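Local coordinates for DinB-like domain-containing protein (Enterococcus faecalis, PDB 3CEX) that is of unknown function but belongs to the DinB superfamily, a group of helical-bundle proteins many of whose members bind a metal ion, at residues N34-P39 with E94-V99; M4-L9 with I125-L130; Q72-K77 with L111-A116; S131-K136 with P141-V146. One frame throughout, in Å; residues are numbered along the deposited sequence. Where two conformers were deposited one is given.

Contact 1: N34-P39 with E94-V99; sequences NTMPAP and EEAAKV
M36, a selenomethionine, lays its SE atom over the backbone and methyl groups of A96 and A97. SE is 3.8 Å from A97 N. It is also 4.1 Å from A97 CB and 4.2 Å from A96 CB. The selenium therefore meets one turn of chain at several points and not a single side chain. Two torsions put it there. CG of M36 sits between the backbone N and the carbonyl carbon (chi1 82°), and the chain then runs straight through chi2. The bend at chi3 (-85°) swings CE across the line of approach, so the selenium makes the close contacts. The contact is apolar, and no direct hydrogen bond joins the two segments. A water lies between them, 2.6 Å from N34 O and a longer 3.3 Å from A97 O. It bridges the two backbones beside the selenium. The surface that M36 meets is itself held in shape. A96 to V99 form a type I turn, closed by V99 N to A96 O at 3.1 Å. Behind it, A96 and V99 pack on W46 of helix 44-62. The N34 amide fixes the near end of its loop through T45 OG1 and V101 O. Further along, P37 leans on helix 144-170. The contact joins the loop between helices 30-33 and 44-62 to the turn A96-V99 at the short helix 93-96. Two connections at one end of the DinB-like helical bundle thus pack together through a selenomethionine side chain.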
loop_
_atom_site.group_PDB
_atom_site.type_symbol
_atom_site.label_atom_id
_atom_site.label_comp_id
_atom_site.label_asym_id
_atom_site.label_seq_id
_atom_site.Cartn_x
_atom_site.Cartn_y
_atom_site.Cartn_z
ATOM N N ASN A 34 -9.681 17.313 7.152
ATOM C CA ASN A 34 -9.337 17.369 8.581
ATOM C C ASN A 34 -10.191 16.465 9.483
ATOM O O ASN A 34 -9.960 16.400 10.682
ATOM C CB ASN A 34 -9.502 18.816 9.085
ATOM C CG ASN A 34 -8.412 19.738 8.598
ATOM O OD1 ASN A 34 -7.319 19.297 8.273
ATOM N ND2 ASN A 34 -8.693 21.027 8.590
ATOM N N THR A 35 -11.209 15.817 8.925
ATOM C CA THR A 35 -12.178 15.101 9.721
ATOM C C THR A 35 -11.729 13.685 10.007
ATOM O O THR A 35 -11.474 12.894 9.071
ATOM C CB THR A 35 -13.538 15.068 9.037
ATOM O OG1 THR A 35 -14.012 16.415 8.929
ATOM C CG2 THR A 35 -14.564 14.220 9.848
HETATM N N MSE A 36 -11.658 13.340 11.295
HETATM C CA MSE A 36 -11.341 11.946 11.630
HETATM C C MSE A 36 -12.622 11.228 12.008
HETATM O O MSE A 36 -13.304 11.635 12.953
HETATM C CB MSE A 36 -10.150 11.824 12.605
HETATM C CG MSE A 36 -10.353 11.989 14.034
HETATM SE SE MSE A 36 -8.623 11.554 14.923
HETATM C CE MSE A 36 -8.724 9.620 15.079
ATOM N N PRO A 37 -13.036 10.238 11.188
ATOM C CA PRO A 37 -14.350 9.628 11.394
ATOM C C PRO A 37 -14.525 8.715 12.631
ATOM O O PRO A 37 -15.659 8.380 12.968
ATOM C CB PRO A 37 -14.616 8.863 10.074
ATOM C CG PRO A 37 -13.337 8.704 9.410
ATOM C CD PRO A 37 -12.357 9.697 9.997
ATOM N N ALA A 38 -13.445 8.355 13.317
ATOM C CA ALA A 38 -13.525 7.447 14.473
ATOM C C ALA A 38 -12.193 7.472 15.199
ATOM O O ALA A 38 -11.179 7.848 14.616
ATOM C CB ALA A 38 -13.863 6.004 14.025
ATOM N N PRO A 39 -12.182 7.077 16.488
ATOM C CA PRO A 39 -10.922 7.081 17.249
ATOM C C PRO A 39 -9.715 6.438 16.570
ATOM O O PRO A 39 -8.596 6.943 16.726
ATOM C CB PRO A 39 -11.303 6.349 18.548
ATOM C CG PRO A 39 -12.744 6.667 18.719
ATOM C CD PRO A 39 -13.336 6.712 17.336
ATOM N N GLU A 94 -6.471 11.671 20.539
ATOM C CA GLU A 94 -6.653 13.078 20.811
ATOM C C GLU A 94 -5.520 13.921 20.239
ATOM O O GLU A 94 -5.761 15.028 19.769
ATOM C CB GLU A 94 -6.826 13.272 22.318
ATOM C CG GLU A 94 -8.112 12.567 22.862
ATOM C CD GLU A 94 -7.928 11.108 23.391
ATOM O OE1 GLU A 94 -6.934 10.402 23.045
ATOM O OE2 GLU A 94 -8.817 10.680 24.186
ATOM N N GLU A 95 -4.304 13.379 20.224
ATOM C CA GLU A 95 -3.172 14.018 19.539
ATOM C C GLU A 95 -3.335 14.007 18.020
ATOM O O GLU A 95 -3.029 15.012 17.358
ATOM C CB GLU A 95 -1.850 13.358 19.923
ATOM C CG GLU A 95 -1.374 13.716 21.334
ATOM C CD GLU A 95 -0.123 12.952 21.773
ATOM O OE1 GLU A 95 0.108 11.826 21.297
ATOM O OE2 GLU A 95 0.603 13.458 22.649
ATOM N N ALA A 96 -3.828 12.888 17.471
ATOM C CA ALA A 96 -4.057 12.755 16.027
ATOM C C ALA A 96 -5.091 13.767 15.510
ATOM O O ALA A 96 -4.952 14.264 14.413
ATOM C CB ALA A 96 -4.473 11.293 15.657
ATOM N N ALA A 97 -6.133 14.050 16.292
ATOM C CA ALA A 97 -7.138 15.052 15.921
ATOM C C ALA A 97 -6.565 16.463 15.809
ATOM O O ALA A 97 -7.204 17.331 15.248
ATOM C CB ALA A 97 -8.286 15.053 16.936
ATOM N N LYS A 98 -5.378 16.691 16.366
ATOM C CA LYS A 98 -4.732 17.981 16.300
ATOM C C LYS A 98 -3.923 18.160 15.022
ATOM O O LYS A 98 -3.403 19.252 14.771
ATOM C CB LYS A 98 -3.818 18.189 17.514
ATOM C CG LYS A 98 -4.591 18.353 18.813
ATOM C CD LYS A 98 -3.672 18.822 19.927
ATOM C CE LYS A 98 -4.043 18.261 21.304
ATOM N NZ LYS A 98 -4.490 19.305 22.225
ATOM N N VAL A 99 -3.787 17.101 14.222
ATOM C CA VAL A 99 -3.115 17.259 12.946
ATOM C C VAL A 99 -4.180 17.709 11.945
ATOM O O VAL A 99 -4.919 16.903 11.386
ATOM C CB VAL A 99 -2.383 16.002 12.497
ATOM C CG1 VAL A 99 -1.725 16.259 11.126
ATOM C CG2 VAL A 99 -1.322 15.569 13.566
HETATM O O HOH W 1 -9.246 15.877 13.173
#

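Contact 2: M4-L9 with I125-L130; sequences MKVTQL and IKEEQL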
loop_
_atom_site.group_PDB
_atom_site.type_symbol
_atom_site.label_atom_id
_atom_site.label_comp_id
_atom_site.label_asym_id
_atom_site.label_seq_id
_atom_site.Cartn_x
_atom_site.Cartn_y
_atom_site.Cartn_z
HETATM N N MSE A 4 19.194 -0.716 -15.546
HETATM C CA MSE A 4 18.201 -0.197 -14.637
HETATM C C MSE A 4 18.706 -0.241 -13.192
HETATM O O MSE A 4 19.313 -1.205 -12.767
HETATM C CB MSE A 4 16.922 -0.993 -14.764
HETATM C CG MSE A 4 15.775 -0.336 -14.037
HETATM SE SE MSE A 4 14.102 -1.324 -14.260
HETATM C CE MSE A 4 14.601 -2.350 -15.803
ATOM N N LYS A 5 18.407 0.807 -12.444
ATOM C CA LYS A 5 18.671 0.831 -11.030
ATOM C C LYS A 5 17.778 -0.183 -10.285
ATOM O O LYS A 5 16.606 -0.378 -10.658
ATOM C CB LYS A 5 18.428 2.242 -10.476
ATOM C CG LYS A 5 19.683 3.072 -10.281
ATOM C CD LYS A 5 19.742 4.312 -11.132
ATOM C CE LYS A 5 20.922 5.168 -10.660
ATOM N NZ LYS A 5 20.950 6.465 -11.367
ATOM N N VAL A 6 18.338 -0.805 -9.237
ATOM C CA VAL A 6 17.606 -1.777 -8.418
ATOM C C VAL A 6 16.458 -1.120 -7.592
ATOM O O VAL A 6 15.545 -1.797 -7.105
ATOM C CB VAL A 6 18.575 -2.639 -7.533
ATOM C CG1 VAL A 6 19.662 -3.325 -8.406
ATOM C CG2 VAL A 6 19.212 -1.803 -6.438
ATOM N N THR A 7 16.507 0.197 -7.465
ATOM C CA THR A 7 15.500 0.973 -6.771
ATOM C C THR A 7 14.434 1.600 -7.709
ATOM O O THR A 7 13.515 2.266 -7.231
ATOM C CB THR A 7 16.187 2.123 -5.985
ATOM O OG1 THR A 7 16.912 2.954 -6.900
ATOM C CG2 THR A 7 17.166 1.563 -4.862
ATOM N N GLN A 8 14.558 1.433 -9.027
ATOM C CA GLN A 8 13.635 2.131 -9.957
ATOM C C GLN A 8 12.175 1.685 -9.773
ATOM O O GLN A 8 11.254 2.530 -9.706
ATOM C CB GLN A 8 14.049 1.979 -11.434
ATOM C CG GLN A 8 12.918 2.376 -12.424
ATOM C CD GLN A 8 13.381 2.569 -13.862
ATOM O OE1 GLN A 8 14.575 2.590 -14.150
ATOM N NE2 GLN A 8 12.422 2.693 -14.777
ATOM N N LEU A 9 11.936 0.387 -9.708
ATOM C CA LEU A 9 10.555 -0.074 -9.493
ATOM C C LEU A 9 9.936 0.414 -8.155
ATOM O O LEU A 9 8.744 0.765 -8.131
ATOM C CB LEU A 9 10.403 -1.593 -9.686
ATOM C CG LEU A 9 10.680 -2.206 -11.071
ATOM C CD1 LEU A 9 10.449 -3.720 -11.081
ATOM C CD2 LEU A 9 9.834 -1.539 -12.112
ATOM N N ILE A 125 21.539 6.012 -4.036
ATOM C CA ILE A 125 22.040 4.908 -3.237
ATOM C C ILE A 125 22.752 3.903 -4.162
ATOM O O ILE A 125 22.239 3.581 -5.229
ATOM C CB ILE A 125 20.906 4.237 -2.416
ATOM C CG1 ILE A 125 21.480 3.391 -1.271
ATOM C CG2 ILE A 125 20.016 3.417 -3.293
ATOM C CD1 ILE A 125 22.356 4.195 -0.293
ATOM N N LYS A 126 23.949 3.458 -3.761
ATOM C CA LYS A 126 24.678 2.376 -4.440
ATOM C C LYS A 126 24.229 1.025 -3.914
ATOM O O LYS A 126 23.888 0.875 -2.738
ATOM C CB LYS A 126 26.207 2.546 -4.291
ATOM C CG LYS A 126 26.788 3.521 -5.315
ATOM C CD LYS A 126 28.107 4.160 -4.874
ATOM C CE LYS A 126 27.904 5.467 -4.071
ATOM N NZ LYS A 126 26.730 6.322 -4.549
ATOM N N GLU A 127 24.205 0.052 -4.808
ATOM C CA GLU A 127 23.642 -1.249 -4.524
ATOM C C GLU A 127 24.398 -1.966 -3.390
ATOM O O GLU A 127 23.823 -2.750 -2.647
ATOM C CB GLU A 127 23.671 -2.057 -5.816
ATOM C CG GLU A 127 22.972 -3.402 -5.788
ATOM C CD GLU A 127 23.451 -4.301 -6.924
ATOM O OE1 GLU A 127 23.854 -5.467 -6.642
ATOM O OE2 GLU A 127 23.446 -3.811 -8.090
ATOM N N GLU A 128 25.692 -1.692 -3.275
ATOM C CA GLU A 128 26.524 -2.259 -2.218
ATOM C C GLU A 128 26.123 -1.739 -0.819
ATOM O O GLU A 128 26.297 -2.431 0.185
ATOM C CB GLU A 128 27.996 -1.959 -2.498
ATOM C CG GLU A 128 28.571 -2.752 -3.682
ATOM C CD GLU A 128 28.099 -2.283 -5.092
ATOM O OE1 GLU A 128 27.380 -1.247 -5.213
ATOM O OE2 GLU A 128 28.454 -2.974 -6.083
ATOM N N GLN A 129 25.574 -0.525 -0.776
ATOM C CA GLN A 129 25.138 0.096 0.476
ATOM C C GLN A 129 23.852 -0.512 1.040
ATOM O O GLN A 129 23.560 -0.325 2.215
ATOM C CB GLN A 129 24.926 1.590 0.287
ATOM C CG GLN A 129 26.157 2.371 -0.052
ATOM C CD GLN A 129 25.826 3.791 -0.475
ATOM O OE1 GLN A 129 25.164 4.017 -1.498
ATOM N NE2 GLN A 129 26.293 4.764 0.308
ATOM N N LEU A 130 23.080 -1.210 0.208
ATOM C CA LEU A 130 21.794 -1.738 0.660
ATOM C C LEU A 130 21.916 -2.796 1.769
ATOM O O LEU A 130 21.006 -2.952 2.570
ATOM C CB LEU A 130 20.977 -2.301 -0.512
ATOM C CG LEU A 130 20.418 -1.286 -1.515
ATOM C CD1 LEU A 130 19.798 -2.061 -2.679
ATOM C CD2 LEU A 130 19.400 -0.323 -0.853
#
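V6 and T7 make the apolar contacts. V6 CG2 lies 3.8 Å from L130 CD1, and the two side chains run antiparallel alongside one another. T7 CG2 meets I125 CG2 at 3.7 Å, with the side chains nearly perpendicular. T7 turns this methyl anti to its carbonyl carbon, which leaves OG1 in a different direction (chi1 59°). That hydroxyl is hydrogen-bonded to L122 O, so one residue serves both an apolar and a polar neighbour. Contacts with a polar group are fewer. V6 CG1 touches E127 OE2 at 3.8 Å, again nearly at a right angle, and this is only van der Waals contact. The other carboxylate oxygen, E127 OE1, is hydrogen-bonded to M4 N of the second subunit. Within 125-130, K126 N gives a bond of 2.6 Å to Q129 OE1, which helps fix this turn. No hydrogen bond links the two segments directly. Their fit depends on methyl groups of V6, T7, I125 and L130 and on the aliphatic part of E127, while the hydroxyl of T7 and OE1 of E127 find their partners elsewhere, one in the same chain and one across the dimer.

Contact 3: Q72-K77 with L111-A116; sequences QHWTEK and LAASVA
The W74 indole meets A113 through its six-membered ring, with CZ2 4.0 Å from A113 CB in an oblique approach. The same indole also meets the ring of Y110, one turn earlier on helix 104-124, with the planes about 35° apart. At its nitrogen edge, NE1 gives a hydrogen bond of 2.9 Å to Q72 OE1. The acceptor is 21° out of the indole plane. On the amide side the bond lies in the carbonyl plane and uses a lone pair of OE1. The other flat group, the H73 imidazole, has E76 OE1 at its edge. H73 ND1 gives a bent bond of 3.2 Å to E76 OE2, met on the syn side of the carboxylate but clearly tilted from both the carboxylate and the imidazole plane. This pair stays within 72-77 and does not reach the other helix. Q72 extends beyond CG (chi2 177°), which carries its amide across to the indole. The same OE1 then comes 4.0 Å from A113 CB. The A113 methyl thus meets both partners of the indole-amide bond. The bond fixes the amide and the ring relative to each other, and the methyl packs against the pair. No hydrogen bond crosses between the segments, and only 73 Å² is buried. L68 touches both W74 and A113, and L106 touches W74 from helix 104-124. The contact is a surface packing of the short helix 74-78, led by its first-turn tryptophan, against a long helix of the bundle.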
loop_
_atom_site.group_PDB
_atom_site.type_symbol
_atom_site.label_atom_id
_atom_site.label_comp_id
_atom_site.label_asym_id
_atom_site.label_seq_id
_atom_site.Cartn_x
_atom_site.Cartn_y
_atom_site.Cartn_z
ATOM N N GLN A 72 13.405 22.952 6.016
ATOM C CA GLN A 72 12.608 23.805 5.103
ATOM C C GLN A 72 11.460 24.512 5.844
ATOM O O GLN A 72 10.634 25.174 5.233
ATOM C CB GLN A 72 12.052 22.986 3.946
ATOM C CG GLN A 72 13.074 22.598 2.899
ATOM C CD GLN A 72 12.506 21.724 1.803
ATOM O OE1 GLN A 72 11.335 21.375 1.803
ATOM N NE2 GLN A 72 13.357 21.339 0.869
ATOM N N HIS A 73 11.411 24.362 7.163
ATOM C CA HIS A 73 10.444 25.068 7.993
ATOM C C HIS A 73 8.978 24.715 7.747
ATOM O O HIS A 73 8.097 25.516 7.991
ATOM C CB HIS A 73 10.715 26.582 7.901
ATOM C CG HIS A 73 12.127 26.911 8.240
ATOM N ND1 HIS A 73 12.627 26.743 9.515
ATOM C CD2 HIS A 73 13.171 27.284 7.464
ATOM C CE1 HIS A 73 13.910 27.052 9.517
ATOM N NE2 HIS A 73 14.265 27.382 8.285
ATOM N N TRP A 74 8.717 23.480 7.345
ATOM C CA TRP A 74 7.325 23.032 7.249
ATOM C C TRP A 74 6.613 23.075 8.596
ATOM O O TRP A 74 5.429 23.367 8.660
ATOM C CB TRP A 74 7.225 21.639 6.633
ATOM C CG TRP A 74 7.723 21.564 5.230
ATOM C CD1 TRP A 74 8.919 21.062 4.818
ATOM C CD2 TRP A 74 7.056 22.017 4.055
ATOM N NE1 TRP A 74 9.029 21.149 3.463
ATOM C CE2 TRP A 74 7.900 21.738 2.964
ATOM C CE3 TRP A 74 5.819 22.608 3.811
ATOM C CZ2 TRP A 74 7.555 22.048 1.653
ATOM C CZ3 TRP A 74 5.483 22.926 2.511
ATOM C CH2 TRP A 74 6.343 22.642 1.448
ATOM N N THR A 75 7.332 22.811 9.677
ATOM C CA THR A 75 6.724 22.884 11.005
ATOM C C THR A 75 6.026 24.225 11.289
ATOM O O THR A 75 4.983 24.245 11.906
ATOM C CB THR A 75 7.717 22.543 12.131
ATOM O OG1 THR A 75 6.991 22.457 13.363
ATOM C CG2 THR A 75 8.812 23.597 12.267
ATOM N N GLU A 76 6.604 25.332 10.835
ATOM C CA GLU A 76 5.984 26.673 10.986
ATOM C C GLU A 76 4.758 26.898 10.097
ATOM O O GLU A 76 3.850 27.611 10.473
ATOM C CB GLU A 76 7.000 27.775 10.696
ATOM C CG GLU A 76 8.132 27.869 11.724
ATOM C CD GLU A 76 9.372 27.086 11.329
ATOM O OE1 GLU A 76 9.258 26.117 10.550
ATOM O OE2 GLU A 76 10.471 27.432 11.805
ATOM N N LYS A 77 4.721 26.275 8.925
ATOM C CA LYS A 77 3.562 26.372 8.021
ATOM C C LYS A 77 2.372 25.601 8.541
ATOM O O LYS A 77 1.230 26.033 8.395
ATOM C CB LYS A 77 3.904 25.817 6.644
ATOM C CG LYS A 77 5.104 26.459 5.958
ATOM C CD LYS A 77 4.970 27.930 5.854
ATOM C CE LYS A 77 3.833 28.356 4.971
ATOM N NZ LYS A 77 3.987 29.833 4.754
ATOM N N LEU A 111 4.108 16.741 0.996
ATOM C CA LEU A 111 4.235 15.400 0.423
ATOM C C LEU A 111 5.111 15.383 -0.844
ATOM O O LEU A 111 5.957 14.505 -1.003
ATOM C CB LEU A 111 2.858 14.773 0.124
ATOM C CG LEU A 111 2.837 13.302 -0.330
ATOM C CD1 LEU A 111 3.496 12.380 0.727
ATOM C CD2 LEU A 111 1.349 12.848 -0.575
ATOM N N ALA A 112 4.919 16.357 -1.724
ATOM C CA ALA A 112 5.738 16.453 -2.946
ATOM C C ALA A 112 7.222 16.621 -2.616
ATOM O O ALA A 112 8.085 16.011 -3.270
ATOM C CB ALA A 112 5.259 17.627 -3.852
ATOM N N ALA A 113 7.521 17.455 -1.608
ATOM C CA ALA A 113 8.888 17.625 -1.141
ATOM C C ALA A 113 9.437 16.321 -0.571
ATOM O O ALA A 113 10.592 15.983 -0.826
ATOM C CB ALA A 113 9.001 18.750 -0.114
ATOM N N SER A 114 8.653 15.613 0.243
ATOM C CA SER A 114 9.160 14.360 0.827
ATOM C C SER A 114 9.327 13.230 -0.192
ATOM O O SER A 114 10.244 12.435 -0.081
ATOM C CB SER A 114 8.283 13.903 1.986
ATOM O OG SER A 114 8.235 14.940 2.940
ATOM N N VAL A 115 8.426 13.149 -1.167
ATOM C CA VAL A 115 8.575 12.192 -2.264
ATOM C C VAL A 115 9.814 12.503 -3.089
ATOM O O VAL A 115 10.568 11.586 -3.418
ATOM C CB VAL A 115 7.287 12.130 -3.144
ATOM C CG1 VAL A 115 7.527 11.314 -4.425
ATOM C CG2 VAL A 115 6.138 11.532 -2.315
ATOM N N ALA A 116 10.050 13.777 -3.396
ATOM C CA ALA A 116 11.242 14.183 -4.153
ATOM C C ALA A 116 12.531 13.759 -3.461
ATOM O O ALA A 116 13.436 13.231 -4.096
ATOM C CB ALA A 116 11.274 15.703 -4.382
#

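Contact 4: S131-K136 with P141-V146; sequences SDVIDK and PVTRQV
A short antiparallel beta hairpin with a classic bulge joins D132-K136 to P141-R144. I134 and D135 sit together opposite V142. V142 O accepts from both backbone nitrogens, at 2.7 Å from I134 N and 3.1 Å from D135 N. V142 N returns a bond of 3.0 Å to D135 O. The next pair, V133 with T143, is non-hydrogen-bonded. Beyond it R144 N bonds to D132 O at 2.9 Å, just where strand becomes helix. T143 is the N-cap of that helix, and its OG1 accepts from V146 N at 3.2 Å. D132 and R144 also form a salt bridge. Their two side chains extend together in the same sense. NH2 of R144 reaches D132 OD2 at 3.2 Å, on the anti lone pair, the oxygen lying a little out of the guanidinium plane. The carboxylate and guanidinium planes are 82° apart, so a single N-H makes the link and not a two-pronged pairing. The bend of R144 at chi3 (-53°) brings the guanidinium round to this acid. I134 CG2 lies over one face of the group, offset toward its rim. R144 has further partners, with NH1 bonded to Y121 OH and NE to Q129 O. Apolar contacts fill in the hairpin: V133 CG1 meets P141 CB at 3.7 Å, and I134 CG1 meets V142 CG1 at 3.9 Å. The hairpin follows helix 104-124 and leads directly into helix 144-170. I134 and R144 rest on L62 of helix 44-62, and Q145 is hydrogen-bonded to E12 of the second subunit.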
loop_
_atom_site.group_PDB
_atom_site.type_symbol
_atom_site.label_atom_id
_atom_site.label_comp_id
_atom_site.label_asym_id
_atom_site.label_seq_id
_atom_site.Cartn_x
_atom_site.Cartn_y
_atom_site.Cartn_z
ATOM N N SER A 131 23.045 -3.499 1.823
ATOM C CA SER A 131 23.252 -4.517 2.852
ATOM C C SER A 131 23.769 -3.937 4.173
ATOM O O SER A 131 23.937 -4.675 5.141
ATOM C CB SER A 131 24.224 -5.603 2.355
ATOM O OG SER A 131 25.505 -5.060 2.131
ATOM N N ASP A 132 24.057 -2.642 4.215
ATOM C CA ASP A 132 24.592 -2.028 5.436
ATOM C C ASP A 132 23.629 -2.170 6.621
ATOM O O ASP A 132 22.475 -1.812 6.498
ATOM C CB ASP A 132 24.802 -0.536 5.211
ATOM C CG ASP A 132 25.991 -0.227 4.301
ATOM O OD1 ASP A 132 26.809 -1.147 4.025
ATOM O OD2 ASP A 132 26.121 0.959 3.899
ATOM N N VAL A 133 24.128 -2.623 7.770
ATOM C CA VAL A 133 23.341 -2.636 9.008
ATOM C C VAL A 133 23.229 -1.223 9.609
ATOM O O VAL A 133 24.227 -0.588 9.957
ATOM C CB VAL A 133 23.921 -3.668 10.035
ATOM C CG1 VAL A 133 23.242 -3.560 11.410
ATOM C CG2 VAL A 133 23.783 -5.078 9.486
ATOM N N ILE A 134 22.005 -0.736 9.738
ATOM C CA ILE A 134 21.757 0.586 10.308
ATOM C C ILE A 134 21.263 0.527 11.759
ATOM O O ILE A 134 21.404 1.513 12.495
ATOM C CB ILE A 134 20.808 1.474 9.435
ATOM C CG1 ILE A 134 19.429 0.868 9.271
ATOM C CG2 ILE A 134 21.410 1.754 8.029
ATOM C CD1 ILE A 134 18.472 1.805 8.639
ATOM N N ASP A 135 20.713 -0.619 12.178
ATOM C CA ASP A 135 20.363 -0.830 13.592
ATOM C C ASP A 135 20.588 -2.271 13.987
ATOM O O ASP A 135 19.808 -3.134 13.631
ATOM C CB ASP A 135 18.903 -0.437 13.889
ATOM C CG ASP A 135 18.607 -0.361 15.403
ATOM O OD1 ASP A 135 19.355 -0.946 16.225
ATOM O OD2 ASP A 135 17.610 0.290 15.771
ATOM N N LYS A 136 21.634 -2.512 14.770
ATOM C CA LYS A 136 22.032 -3.867 15.120
ATOM C C LYS A 136 21.168 -4.443 16.236
ATOM O O LYS A 136 21.190 -5.643 16.461
ATOM C CB LYS A 136 23.523 -3.938 15.518
ATOM C CG LYS A 136 23.938 -3.088 16.757
ATOM C CD LYS A 136 25.483 -2.923 16.906
ATOM C CE LYS A 136 26.186 -4.242 17.172
ATOM N NZ LYS A 136 27.691 -4.152 17.193
ATOM N N PRO A 141 19.167 -7.876 12.319
ATOM C CA PRO A 141 19.469 -6.450 12.233
ATOM C C PRO A 141 18.686 -5.740 11.127
ATOM O O PRO A 141 18.295 -6.350 10.114
ATOM C CB PRO A 141 20.957 -6.426 11.911
ATOM C CG PRO A 141 21.483 -7.703 12.431
ATOM C CD PRO A 141 20.394 -8.706 12.264
ATOM N N VAL A 142 18.438 -4.455 11.339
ATOM C CA VAL A 142 17.828 -3.647 10.317
ATOM C C VAL A 142 18.928 -3.109 9.398
ATOM O O VAL A 142 19.884 -2.480 9.861
ATOM C CB VAL A 142 17.070 -2.475 10.940
ATOM C CG1 VAL A 142 16.448 -1.604 9.849
ATOM C CG2 VAL A 142 16.028 -2.995 11.944
ATOM N N THR A 143 18.760 -3.349 8.107
ATOM C CA THR A 143 19.655 -2.867 7.080
ATOM C C THR A 143 19.024 -1.703 6.353
ATOM O O THR A 143 17.833 -1.429 6.506
ATOM C CB THR A 143 19.867 -3.962 6.036
ATOM O OG1 THR A 143 18.588 -4.321 5.460
ATOM C CG2 THR A 143 20.547 -5.206 6.655
ATOM N N ARG A 144 19.817 -1.037 5.520
ATOM C CA ARG A 144 19.318 0.061 4.715
ATOM C C ARG A 144 18.102 -0.409 3.885
ATOM O O ARG A 144 17.101 0.300 3.761
ATOM C CB ARG A 144 20.427 0.565 3.810
ATOM C CG ARG A 144 20.222 1.916 3.200
ATOM C CD ARG A 144 21.518 2.385 2.534
ATOM N NE ARG A 144 22.658 2.320 3.442
ATOM C CZ ARG A 144 22.994 3.263 4.310
ATOM N NH1 ARG A 144 22.310 4.389 4.408
ATOM N NH2 ARG A 144 24.037 3.086 5.079
ATOM N N GLN A 145 18.229 -1.612 3.336
ATOM C CA GLN A 145 17.248 -2.180 2.441
ATOM C C GLN A 145 15.905 -2.363 3.129
ATOM O O GLN A 145 14.872 -1.970 2.582
ATOM C CB GLN A 145 17.753 -3.522 1.927
ATOM C CG GLN A 145 16.807 -4.176 0.949
ATOM C CD GLN A 145 17.520 -5.190 0.083
ATOM O OE1 GLN A 145 18.600 -4.901 -0.440
ATOM N NE2 GLN A 145 16.914 -6.368 -0.098
ATOM N N VAL A 146 15.941 -2.912 4.346
ATOM C CA VAL A 146 14.735 -3.134 5.152
ATOM C C VAL A 146 14.029 -1.797 5.432
ATOM O O VAL A 146 12.806 -1.668 5.313
ATOM C CB VAL A 146 15.089 -3.905 6.449
ATOM C CG1 VAL A 146 13.954 -3.830 7.470
ATOM C CG2 VAL A 146 15.400 -5.381 6.118
#

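How the contacts relate
Contacts 2 and 4 are neighbours, with centres 15 Å apart. L130 O meets Q145 N at 3.2 Å, a probable hydrogen bond, and I125 CD1 packs on R144 CD at 3.5 Å. Both contacts also touch the second subunit. Contact 1 lies on the opposite side of the chain's centre, about 37 Å from contact 2 and 33 Å from contact 4, centre to centre. Contact 3 is nearer the middle, its centre 21 to 26 Å from those of the others, and touches none of them. Contacts 1 and 3 are both nested inside the loop closed by contact 2, and their segments alternate along the chain.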